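Local coordinates for putative cytoplasmic protein (Salmonella enterica subsp. enterica serovar Typhimurium, PDB 4IQN) that is of unknown function and belongs to the DUF5066 family, with a mixed fold of helices and two small beta sheets, at residues A[130-139]-A[150-161]; A[90-98]-A[109-117]. All coordinates share one frame; numbering follows the deposited sequence.

Contact 1 of 2, residues A[130-139]-A[150-161]; sequences HVGDQAIFIY and PIARMERNEFWL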
loop_
_atom_site.group_PDB
_atom_site.type_symbol
_atom_site.label_atom_id
_atom_site.label_comp_id
_atom_site.label_asym_id
_atom_site.label_seq_id
_atom_site.Cartn_x
_atom_site.Cartn_y
_atom_site.Cartn_z
ATOM N N HIS A 130 8.014 -2.279 -2.878
ATOM C CA HIS A 130 8.675 -2.742 -1.667
ATOM C C HIS A 130 10.110 -3.143 -1.963
ATOM O O HIS A 130 10.505 -3.280 -3.120
ATOM C CB HIS A 130 7.886 -3.917 -1.083
ATOM C CG HIS A 130 8.383 -4.384 0.248
ATOM N ND1 HIS A 130 8.723 -3.517 1.259
ATOM C CD2 HIS A 130 8.601 -5.633 0.727
ATOM C CE1 HIS A 130 9.123 -4.211 2.314
ATOM N NE2 HIS A 130 9.070 -5.497 2.007
ATOM N N VAL A 131 10.898 -3.254 -0.905
ATOM C CA VAL A 131 12.316 -3.517 -1.021
ATOM C C VAL A 131 12.627 -5.008 -0.962
ATOM O O VAL A 131 13.768 -5.405 -1.218
ATOM C CB VAL A 131 13.090 -2.771 0.080
ATOM C CG1 VAL A 131 12.900 -1.270 -0.085
ATOM C CG2 VAL A 131 12.647 -3.220 1.486
ATOM N N GLY A 132 11.619 -5.820 -0.649
ATOM C CA GLY A 132 11.743 -7.284 -0.606
ATOM C C GLY A 132 10.634 -7.980 -1.381
ATOM O O GLY A 132 9.957 -7.369 -2.202
ATOM N N ASP A 133 10.454 -9.272 -1.102
ATOM C CA ASP A 133 9.522 -10.143 -1.822
ATOM C C ASP A 133 8.063 -9.856 -1.475
ATOM O O ASP A 133 7.157 -10.156 -2.260
ATOM C CB ASP A 133 9.787 -11.625 -1.491
ATOM C CG ASP A 133 11.195 -12.110 -1.907
ATOM O OD1 ASP A 133 11.673 -11.755 -3.016
ATOM O OD2 ASP A 133 11.818 -12.879 -1.124
ATOM N N GLN A 134 7.798 -9.331 -0.294
ATOM C CA GLN A 134 6.396 -9.120 0.092
ATOM C C GLN A 134 5.732 -8.028 -0.747
ATOM O O GLN A 134 6.406 -7.127 -1.278
ATOM C CB GLN A 134 6.244 -8.769 1.556
ATOM C CG GLN A 134 6.604 -9.909 2.469
ATOM C CD GLN A 134 6.327 -9.663 3.937
ATOM O OE1 GLN A 134 5.818 -8.623 4.357
ATOM N NE2 GLN A 134 6.698 -10.644 4.741
ATOM N N ALA A 135 4.411 -8.109 -0.822
ATOM C CA ALA A 135 3.599 -6.999 -1.372
ATOM C C ALA A 135 3.148 -6.099 -0.235
ATOM O O ALA A 135 2.780 -6.590 0.855
ATOM C CB ALA A 135 2.380 -7.556 -2.149
ATOM N N ILE A 136 3.116 -4.780 -0.483
ATOM C CA ILE A 136 2.744 -3.814 0.507
ATOM C C ILE A 136 1.600 -2.998 -0.117
ATOM O O ILE A 136 1.685 -2.654 -1.314
ATOM C CB ILE A 136 3.893 -2.812 0.777
ATOM C CG1 ILE A 136 5.231 -3.484 1.139
ATOM C CG2 ILE A 136 3.517 -1.768 1.800
ATOM C CD1 ILE A 136 5.161 -4.279 2.393
ATOM N N PHE A 137 0.563 -2.696 0.679
ATOM C CA PHE A 137 -0.596 -1.938 0.169
ATOM C C PHE A 137 -1.015 -0.926 1.214
ATOM O O PHE A 137 -0.912 -1.150 2.418
ATOM C CB PHE A 137 -1.814 -2.825 -0.087
ATOM C CG PHE A 137 -1.545 -4.073 -0.850
ATOM C CD1 PHE A 137 -1.647 -4.114 -2.232
ATOM C CD2 PHE A 137 -1.218 -5.246 -0.191
ATOM C CE1 PHE A 137 -1.397 -5.266 -2.942
ATOM C CE2 PHE A 137 -0.997 -6.395 -0.883
ATOM C CZ PHE A 137 -1.068 -6.424 -2.260
ATOM N N ILE A 138 -1.504 0.210 0.755
ATOM C CA ILE A 138 -2.243 1.077 1.584
ATOM C C ILE A 138 -3.677 0.557 1.539
ATOM O O ILE A 138 -4.238 0.337 0.440
ATOM C CB ILE A 138 -2.154 2.552 1.124
ATOM C CG1 ILE A 138 -0.703 2.999 0.902
ATOM C CG2 ILE A 138 -2.777 3.441 2.159
ATOM C CD1 ILE A 138 -0.625 4.433 0.397
ATOM N N TYR A 139 -4.244 0.361 2.719
ATOM C CA TYR A 139 -5.558 -0.282 2.885
ATOM C C TYR A 139 -6.581 0.811 3.048
ATOM O O TYR A 139 -6.643 1.445 4.101
ATOM C CB TYR A 139 -5.527 -1.188 4.139
ATOM C CG TYR A 139 -6.506 -2.322 4.131
ATOM C CD1 TYR A 139 -6.427 -3.334 3.173
ATOM C CD2 TYR A 139 -7.511 -2.417 5.094
ATOM C CE1 TYR A 139 -7.345 -4.401 3.164
ATOM C CE2 TYR A 139 -8.428 -3.493 5.082
ATOM C CZ TYR A 139 -8.342 -4.474 4.116
ATOM O OH TYR A 139 -9.254 -5.545 4.101
ATOM N N PRO A 150 -4.222 2.394 7.108
ATOM C CA PRO A 150 -3.273 1.321 7.490
ATOM C C PRO A 150 -2.468 0.786 6.309
ATOM O O PRO A 150 -2.817 1.008 5.141
ATOM C CB PRO A 150 -4.180 0.212 8.018
ATOM C CG PRO A 150 -5.530 0.794 8.152
ATOM C CD PRO A 150 -5.614 1.952 7.209
ATOM N N ILE A 151 -1.390 0.066 6.608
ATOM C CA ILE A 151 -0.667 -0.716 5.633
ATOM C C ILE A 151 -1.068 -2.187 5.778
ATOM O O ILE A 151 -1.245 -2.684 6.896
ATOM C CB ILE A 151 0.844 -0.573 5.875
ATOM C CG1 ILE A 151 1.255 0.884 5.579
ATOM C CG2 ILE A 151 1.666 -1.569 5.052
ATOM C CD1 ILE A 151 1.226 1.226 4.099
ATOM N N ALA A 152 -1.227 -2.855 4.640
ATOM C CA ALA A 152 -1.407 -4.306 4.595
ATOM C C ALA A 152 -0.205 -4.920 3.903
ATOM O O ALA A 152 0.417 -4.284 3.023
ATOM C CB ALA A 152 -2.663 -4.662 3.862
ATOM N N ARG A 153 0.107 -6.159 4.294
ATOM C CA ARG A 153 1.162 -6.938 3.698
ATOM C C ARG A 153 0.627 -8.255 3.154
ATOM O O ARG A 153 -0.341 -8.812 3.691
ATOM C CB ARG A 153 2.294 -7.226 4.726
ATOM C CG ARG A 153 3.134 -6.026 5.035
ATOM C CD ARG A 153 4.138 -6.310 6.123
ATOM N NE ARG A 153 5.056 -5.218 6.338
ATOM C CZ ARG A 153 6.287 -5.123 5.824
ATOM N NH1 ARG A 153 6.807 -6.080 5.080
ATOM N NH2 ARG A 153 7.032 -4.082 6.108
HETATM N N MSE A 154 1.260 -8.753 2.097
HETATM C CA MSE A 154 0.940 -10.070 1.554
HETATM C C MSE A 154 2.208 -10.824 1.243
HETATM O O MSE A 154 3.108 -10.338 0.572
HETATM C CB MSE A 154 -0.003 -9.957 0.366
HETATM C CG MSE A 154 -0.253 -11.292 -0.310
HETATM SE SE MSE A 154 -1.551 -10.969 -1.702
HETATM C CE MSE A 154 -2.323 -12.763 -1.726
ATOM N N GLU A 155 2.280 -12.043 1.723
ATOM C CA GLU A 155 3.412 -12.914 1.438
ATOM C C GLU A 155 2.879 -14.279 1.138
ATOM O O GLU A 155 2.096 -14.808 1.914
ATOM C CB GLU A 155 4.341 -13.010 2.633
ATOM C CG GLU A 155 5.647 -13.701 2.249
ATOM C CD GLU A 155 6.477 -14.012 3.455
ATOM O OE1 GLU A 155 6.052 -14.868 4.291
ATOM O OE2 GLU A 155 7.555 -13.391 3.547
ATOM N N ARG A 156 3.305 -14.843 0.020
ATOM C CA ARG A 156 2.715 -16.055 -0.532
ATOM C C ARG A 156 1.187 -15.969 -0.435
ATOM O O ARG A 156 0.583 -15.076 -1.019
ATOM C CB ARG A 156 3.330 -17.294 0.111
ATOM C CG ARG A 156 4.815 -17.430 -0.245
ATOM C CD ARG A 156 5.613 -17.766 0.982
ATOM N NE ARG A 156 5.160 -19.015 1.569
ATOM C CZ ARG A 156 5.478 -19.435 2.798
ATOM N NH1 ARG A 156 5.033 -20.616 3.231
ATOM N NH2 ARG A 156 6.241 -18.687 3.606
ATOM N N ASN A 157 0.562 -16.878 0.287
ATOM C CA ASN A 157 -0.879 -16.879 0.398
ATOM C C ASN A 157 -1.477 -16.080 1.526
ATOM O O ASN A 157 -2.688 -16.115 1.692
ATOM C CB ASN A 157 -1.335 -18.317 0.622
ATOM C CG ASN A 157 -0.753 -18.899 1.898
ATOM O OD1 ASN A 157 0.473 -18.903 2.060
ATOM N ND2 ASN A 157 -1.613 -19.349 2.826
ATOM N N GLU A 158 -0.646 -15.377 2.301
ATOM C CA GLU A 158 -1.097 -14.704 3.528
ATOM C C GLU A 158 -1.272 -13.190 3.288
ATOM O O GLU A 158 -0.478 -12.571 2.580
ATOM C CB GLU A 158 -0.087 -14.912 4.676
ATOM C CG GLU A 158 0.147 -16.360 5.115
ATOM C CD GLU A 158 -0.895 -16.867 6.092
ATOM O OE1 GLU A 158 -1.724 -16.078 6.582
ATOM O OE2 GLU A 158 -0.888 -18.077 6.376
ATOM N N PHE A 159 -2.306 -12.619 3.887
ATOM C CA PHE A 159 -2.586 -11.173 3.753
ATOM C C PHE A 159 -2.976 -10.655 5.121
ATOM O O PHE A 159 -3.838 -11.245 5.755
ATOM C CB PHE A 159 -3.757 -10.991 2.756
ATOM C CG PHE A 159 -4.127 -9.554 2.480
ATOM C CD1 PHE A 159 -4.748 -8.789 3.441
ATOM C CD2 PHE A 159 -3.882 -8.998 1.234
ATOM C CE1 PHE A 159 -5.091 -7.467 3.193
ATOM C CE2 PHE A 159 -4.212 -7.686 0.980
ATOM C CZ PHE A 159 -4.819 -6.920 1.955
ATOM N N TRP A 160 -2.324 -9.606 5.615
ATOM C CA TRP A 160 -2.593 -9.080 6.952
ATOM C C TRP A 160 -2.336 -7.584 7.111
ATOM O O TRP A 160 -1.544 -7.013 6.389
ATOM C CB TRP A 160 -1.746 -9.828 8.015
ATOM C CG TRP A 160 -0.262 -9.587 7.934
ATOM C CD1 TRP A 160 0.475 -8.751 8.737
ATOM C CD2 TRP A 160 0.687 -10.240 7.073
ATOM N NE1 TRP A 160 1.800 -8.825 8.405
ATOM C CE2 TRP A 160 1.966 -9.715 7.389
ATOM C CE3 TRP A 160 0.583 -11.170 6.036
ATOM C CZ2 TRP A 160 3.108 -10.078 6.710
ATOM C CZ3 TRP A 160 1.743 -11.564 5.371
ATOM C CH2 TRP A 160 2.992 -11.024 5.731
ATOM N N LEU A 161 -3.009 -6.975 8.074
ATOM C CA LEU A 161 -2.738 -5.580 8.449
ATOM C C LEU A 161 -1.452 -5.530 9.257
ATOM O O LEU A 161 -1.248 -6.312 10.199
ATOM C CB LEU A 161 -3.834 -4.965 9.253
ATOM C CG LEU A 161 -4.900 -4.120 8.612
ATOM C CD1 LEU A 161 -5.290 -3.117 9.681
ATOM C CD2 LEU A 161 -4.581 -3.447 7.297
HETATM O O HOH W 1 9.643 -6.085 4.675
#
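Strand 135-139 pairs antiparallel with strand 151-155, their short axes 4.6 Å apart at closest approach, from the hydrogen-bonded pair Ala135-Met154 to the non-hydrogen-bonded pair Ile138-Ile151; Tyr139 N to Pro150 O (2.9 Å) extends the ladder. At the other end Gln134, its chain extended beyond CG, uses both polar atoms of its amide. Its OE1 takes a nearly straight bond from Arg153 NH1 (2.8 Å, 162°); OE1 lies in the guanidinium plane, whereas NH1 stands well above the plane of the Gln134 carbonyl. Its NE2 reaches Glu155 OE2 at 3.1 Å, meeting the carboxylate from above its plane. Ile136 runs alongside Arg153 and puts CD1 over one guanidinium face, 3.6 Å from Arg153 NH1; the same methyl sits over the centre of the His130 ring. A water joins His130 NE2 to Arg153 NH1, while Glu163 forms a salt bridge with Arg153 and Tyr169 bonds His130 ND1. The opposite face of the sheet, that of Ala135 and Phe137, carries an aromatic cluster of Phe137, Tyr139 and Phe159. Phe137 and Phe159 are nearly parallel but slid apart, CE2 to CE2 3.9 Å, and Tyr139 CE1 comes to the edge of Phe159 at CZ, 3.8 Å away. In the four-stranded antiparallel sheet these strands are flanked by 124-128 and 158-161; helix 166-174 packs on Ile136 and Arg153, helix 190-207 on Tyr139, Pro150 and Leu161.

Contact 2 of 2, residues A[90-98]-A[109-117]; sequences YSPDEEAYY and IEDLMPVWS
Asp93 turns CG anti to its own carbonyl carbon (chi1 -59°), which brings its carboxylate up to the backbone of 115-116, while Tyr97 swings the other way, CG anti to the backbone N, and slides past Ile109. Asp93 OD2 accepts a straight bond from Trp116 N (2.9 Å, 171°), which comes in on the anti side of OD2, 34° out of the carboxylate plane, and a weak one from Val115 N at 3.1 Å. A water also donates to OD2 and to Trp116 O, so three donors grip this one oxygen in the first turn of the helix. Met113, present as selenomethionine and bent at both chi2 and chi3, brings SE against Asp93 CB, 3.5 Å away, crossing the aspartate at about a right angle. Further along, Ile109 CG1 stands over the centre of the Tyr97 ring in a CH-pi contact, 3.8 Å from the centroid, and Leu112 CD1 meets that ring at its edge. The Tyr97 hydroxyl bonds Ile107 O. Pro92, the N-cap residue, makes a second CH-pi contact, CG over the five-membered ring of Trp116, and Ala96 CB reaches Trp116 CE3 at 3.5 Å. The loop 109-117 is thus laid along one side of helix 93-99. Trp116 NE1 bonds Glu210, and Tyr212 meets the indole edge-to-face. Phe216 of helix 214-217 packs on Tyr97, Leu112 and Val115, while Pro92 and Ala96 lean on Met154 of strand 151-155.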
loop_
_atom_site.group_PDB
_atom_site.type_symbol
_atom_site.label_atom_id
_atom_site.label_comp_id
_atom_site.label_asym_id
_atom_site.label_seq_id
_atom_site.Cartn_x
_atom_site.Cartn_y
_atom_site.Cartn_z
ATOM N N TYR A 90 -6.222 -1.106 -6.786
ATOM C CA TYR A 90 -5.408 -2.208 -7.204
ATOM C C TYR A 90 -6.083 -3.454 -6.658
ATOM O O TYR A 90 -6.774 -3.402 -5.641
ATOM C CB TYR A 90 -4.041 -2.049 -6.544
ATOM C CG TYR A 90 -2.945 -2.943 -7.003
ATOM C CD1 TYR A 90 -2.127 -2.584 -8.084
ATOM C CD2 TYR A 90 -2.664 -4.163 -6.322
ATOM C CE1 TYR A 90 -1.094 -3.401 -8.503
ATOM C CE2 TYR A 90 -1.649 -4.983 -6.758
ATOM C CZ TYR A 90 -0.860 -4.577 -7.822
ATOM O OH TYR A 90 0.171 -5.328 -8.246
ATOM N N SER A 91 -5.861 -4.573 -7.306
ATOM C CA SER A 91 -6.415 -5.840 -6.824
ATOM C C SER A 91 -5.261 -6.816 -6.803
ATOM O O SER A 91 -4.517 -6.877 -7.760
ATOM C CB SER A 91 -7.544 -6.334 -7.740
ATOM O OG SER A 91 -8.062 -7.593 -7.279
ATOM N N PRO A 92 -5.124 -7.600 -5.719
ATOM C CA PRO A 92 -3.957 -8.410 -5.566
ATOM C C PRO A 92 -4.000 -9.788 -6.240
ATOM O O PRO A 92 -3.375 -10.727 -5.776
ATOM C CB PRO A 92 -3.918 -8.592 -4.055
ATOM C CG PRO A 92 -5.364 -8.763 -3.705
ATOM C CD PRO A 92 -6.074 -7.795 -4.609
ATOM N N ASP A 93 -4.676 -9.927 -7.353
ATOM C CA ASP A 93 -4.807 -11.236 -7.964
ATOM C C ASP A 93 -3.450 -11.824 -8.441
ATOM O O ASP A 93 -3.228 -13.026 -8.271
ATOM C CB ASP A 93 -5.848 -11.216 -9.066
ATOM C CG ASP A 93 -7.204 -10.791 -8.541
ATOM O OD1 ASP A 93 -7.328 -9.556 -8.518
ATOM O OD2 ASP A 93 -8.094 -11.658 -8.137
ATOM N N GLU A 94 -2.557 -10.982 -8.980
ATOM C CA GLU A 94 -1.267 -11.484 -9.496
ATOM C C GLU A 94 -0.396 -11.987 -8.362
ATOM O O GLU A 94 0.192 -13.091 -8.446
ATOM C CB GLU A 94 -0.520 -10.447 -10.348
ATOM C CG GLU A 94 -1.098 -10.320 -11.767
ATOM C CD GLU A 94 -0.445 -9.239 -12.649
ATOM O OE1 GLU A 94 0.427 -8.475 -12.160
ATOM O OE2 GLU A 94 -0.821 -9.149 -13.850
ATOM N N GLU A 95 -0.343 -11.201 -7.298
ATOM C CA GLU A 95 0.400 -11.581 -6.092
ATOM C C GLU A 95 -0.167 -12.875 -5.518
ATOM O O GLU A 95 0.576 -13.761 -5.144
ATOM C CB GLU A 95 0.331 -10.459 -5.055
ATOM C CG GLU A 95 1.119 -9.205 -5.431
ATOM C CD GLU A 95 0.389 -8.185 -6.350
ATOM O OE1 GLU A 95 -0.746 -8.466 -6.829
ATOM O OE2 GLU A 95 0.994 -7.087 -6.569
ATOM N N ALA A 96 -1.493 -12.993 -5.500
ATOM C CA ALA A 96 -2.162 -14.219 -5.010
ATOM C C ALA A 96 -1.879 -15.448 -5.857
ATOM O O ALA A 96 -1.655 -16.551 -5.344
ATOM C CB ALA A 96 -3.677 -13.997 -4.930
ATOM N N TYR A 97 -1.910 -15.248 -7.163
ATOM C CA TYR A 97 -1.631 -16.282 -8.122
ATOM C C TYR A 97 -0.194 -16.801 -7.997
ATOM O O TYR A 97 0.048 -18.024 -7.903
ATOM C CB TYR A 97 -1.860 -15.714 -9.499
ATOM C CG TYR A 97 -2.092 -16.713 -10.577
ATOM C CD1 TYR A 97 -3.190 -17.554 -10.530
ATOM C CD2 TYR A 97 -1.250 -16.795 -11.654
ATOM C CE1 TYR A 97 -3.449 -18.450 -11.545
ATOM C CE2 TYR A 97 -1.488 -17.700 -12.682
ATOM C CZ TYR A 97 -2.598 -18.531 -12.621
ATOM O OH TYR A 97 -2.893 -19.454 -13.610
ATOM N N TYR A 98 0.750 -15.868 -7.954
ATOM C CA TYR A 98 2.163 -16.218 -7.715
ATOM C C TYR A 98 2.320 -16.882 -6.325
ATOM O O TYR A 98 3.183 -17.756 -6.138
ATOM C CB TYR A 98 3.074 -14.973 -7.885
ATOM C CG TYR A 98 4.353 -15.098 -7.139
ATOM C CD1 TYR A 98 5.446 -15.781 -7.700
ATOM C CD2 TYR A 98 4.485 -14.594 -5.834
ATOM C CE1 TYR A 98 6.637 -15.937 -7.003
ATOM C CE2 TYR A 98 5.678 -14.741 -5.129
ATOM C CZ TYR A 98 6.744 -15.415 -5.717
ATOM O OH TYR A 98 7.890 -15.559 -5.036
ATOM N N ILE A 109 -3.474 -16.341 -15.987
ATOM C CA ILE A 109 -4.256 -15.901 -14.838
ATOM C C ILE A 109 -5.705 -15.559 -15.236
ATOM O O ILE A 109 -6.642 -15.852 -14.503
ATOM C CB ILE A 109 -3.557 -14.752 -14.074
ATOM C CG1 ILE A 109 -4.251 -14.499 -12.731
ATOM C CG2 ILE A 109 -3.500 -13.475 -14.928
ATOM C CD1 ILE A 109 -3.494 -13.582 -11.799
ATOM N N GLU A 110 -5.870 -14.971 -16.421
ATOM C CA GLU A 110 -7.193 -14.563 -16.920
ATOM C C GLU A 110 -8.184 -15.729 -16.908
ATOM O O GLU A 110 -9.345 -15.544 -16.575
ATOM C CB GLU A 110 -7.086 -13.961 -18.327
ATOM C CG GLU A 110 -6.320 -12.633 -18.381
ATOM C CD GLU A 110 -4.775 -12.736 -18.463
ATOM O OE1 GLU A 110 -4.200 -13.850 -18.577
ATOM O OE2 GLU A 110 -4.120 -11.659 -18.402
ATOM N N ASP A 111 -7.714 -16.928 -17.236
ATOM C CA ASP A 111 -8.559 -18.141 -17.230
ATOM C C ASP A 111 -9.034 -18.553 -15.831
ATOM O O ASP A 111 -9.990 -19.335 -15.700
ATOM C CB ASP A 111 -7.823 -19.330 -17.881
ATOM C CG ASP A 111 -7.496 -19.094 -19.355
ATOM O OD1 ASP A 111 -8.003 -18.137 -19.976
ATOM O OD2 ASP A 111 -6.708 -19.868 -19.904
ATOM N N LEU A 112 -8.373 -18.055 -14.790
ATOM C CA LEU A 112 -8.720 -18.467 -13.423
ATOM C C LEU A 112 -9.269 -17.338 -12.523
ATOM O O LEU A 112 -9.506 -17.549 -11.327
ATOM C CB LEU A 112 -7.523 -19.186 -12.800
ATOM C CG LEU A 112 -7.315 -20.606 -13.380
ATOM C CD1 LEU A 112 -6.009 -21.194 -12.890
ATOM C CD2 LEU A 112 -8.459 -21.557 -13.041
HETATM N N MSE A 113 -9.525 -16.171 -13.123
HETATM C CA MSE A 113 -10.124 -15.026 -12.437
HETATM C C MSE A 113 -11.526 -15.336 -11.981
HETATM O O MSE A 113 -12.256 -16.008 -12.715
HETATM C CB MSE A 113 -9.993 -13.747 -13.271
HETATM C CG MSE A 113 -8.522 -13.332 -13.291
HETATM SE SE MSE A 113 -7.894 -12.474 -11.635
HETATM C CE MSE A 113 -8.942 -10.822 -11.766
ATOM N N PRO A 114 -12.003 -14.618 -10.969
ATOM C CA PRO A 114 -11.253 -14.078 -9.851
ATOM C C PRO A 114 -10.385 -14.989 -9.033
ATOM O O PRO A 114 -10.834 -16.070 -8.644
ATOM C CB PRO A 114 -12.347 -13.462 -8.977
ATOM C CG PRO A 114 -13.510 -14.365 -9.177
ATOM C CD PRO A 114 -13.431 -14.810 -10.613
ATOM N N VAL A 115 -9.155 -14.542 -8.775
ATOM C CA VAL A 115 -8.243 -15.324 -7.936
ATOM C C VAL A 115 -8.502 -15.029 -6.455
ATOM O O VAL A 115 -8.685 -15.945 -5.645
ATOM C CB VAL A 115 -6.787 -15.069 -8.324
ATOM C CG1 VAL A 115 -5.838 -15.790 -7.360
ATOM C CG2 VAL A 115 -6.518 -15.597 -9.720
ATOM N N TRP A 116 -8.490 -13.755 -6.104
ATOM C CA TRP A 116 -8.789 -13.281 -4.763
ATOM C C TRP A 116 -10.256 -12.980 -4.634
ATOM O O TRP A 116 -10.956 -12.869 -5.640
ATOM C CB TRP A 116 -7.992 -12.016 -4.483
ATOM C CG TRP A 116 -7.677 -11.758 -3.070
ATOM C CD1 TRP A 116 -8.102 -10.724 -2.315
ATOM C CD2 TRP A 116 -6.810 -12.555 -2.206
ATOM N NE1 TRP A 116 -7.556 -10.800 -1.052
ATOM C CE2 TRP A 116 -6.781 -11.926 -0.964
ATOM C CE3 TRP A 116 -6.068 -13.718 -2.399
ATOM C CZ2 TRP A 116 -6.017 -12.419 0.114
ATOM C CZ3 TRP A 116 -5.350 -14.224 -1.346
ATOM C CH2 TRP A 116 -5.324 -13.569 -0.100
ATOM N N SER A 117 -10.729 -12.877 -3.400
ATOM C CA SER A 117 -12.115 -12.535 -3.113
ATOM C C SER A 117 -12.518 -11.260 -3.838
ATOM O O SER A 117 -11.715 -10.362 -4.017
ATOM C CB SER A 117 -12.308 -12.318 -1.623
ATOM O OG SER A 117 -13.632 -11.883 -1.337
HETATM O O HOH W 2 -10.711 -10.687 -7.463
#

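Overall arrangement
From the N terminus, contact 2 comes first: the chain passes from 90-98 through ten residues, the first still in helix 93-99, and returns as 109-117 to lie against that helix, closing a loop. After strand 124-128 it enters contact 1, where another ten-residue excursion separates the two segments of the hairpin. The two closures follow in series, neither nested nor crossed, with centres about 15 Å apart. They nevertheless touch: the Met154 methyl CE packs 3.4 Å from Trp116 CZ3, Phe159 lies against the same indole, and Phe137 meets Tyr90. The aromatic face of the antiparallel sheet is thereby tied to helix 93-99 and its returning loop.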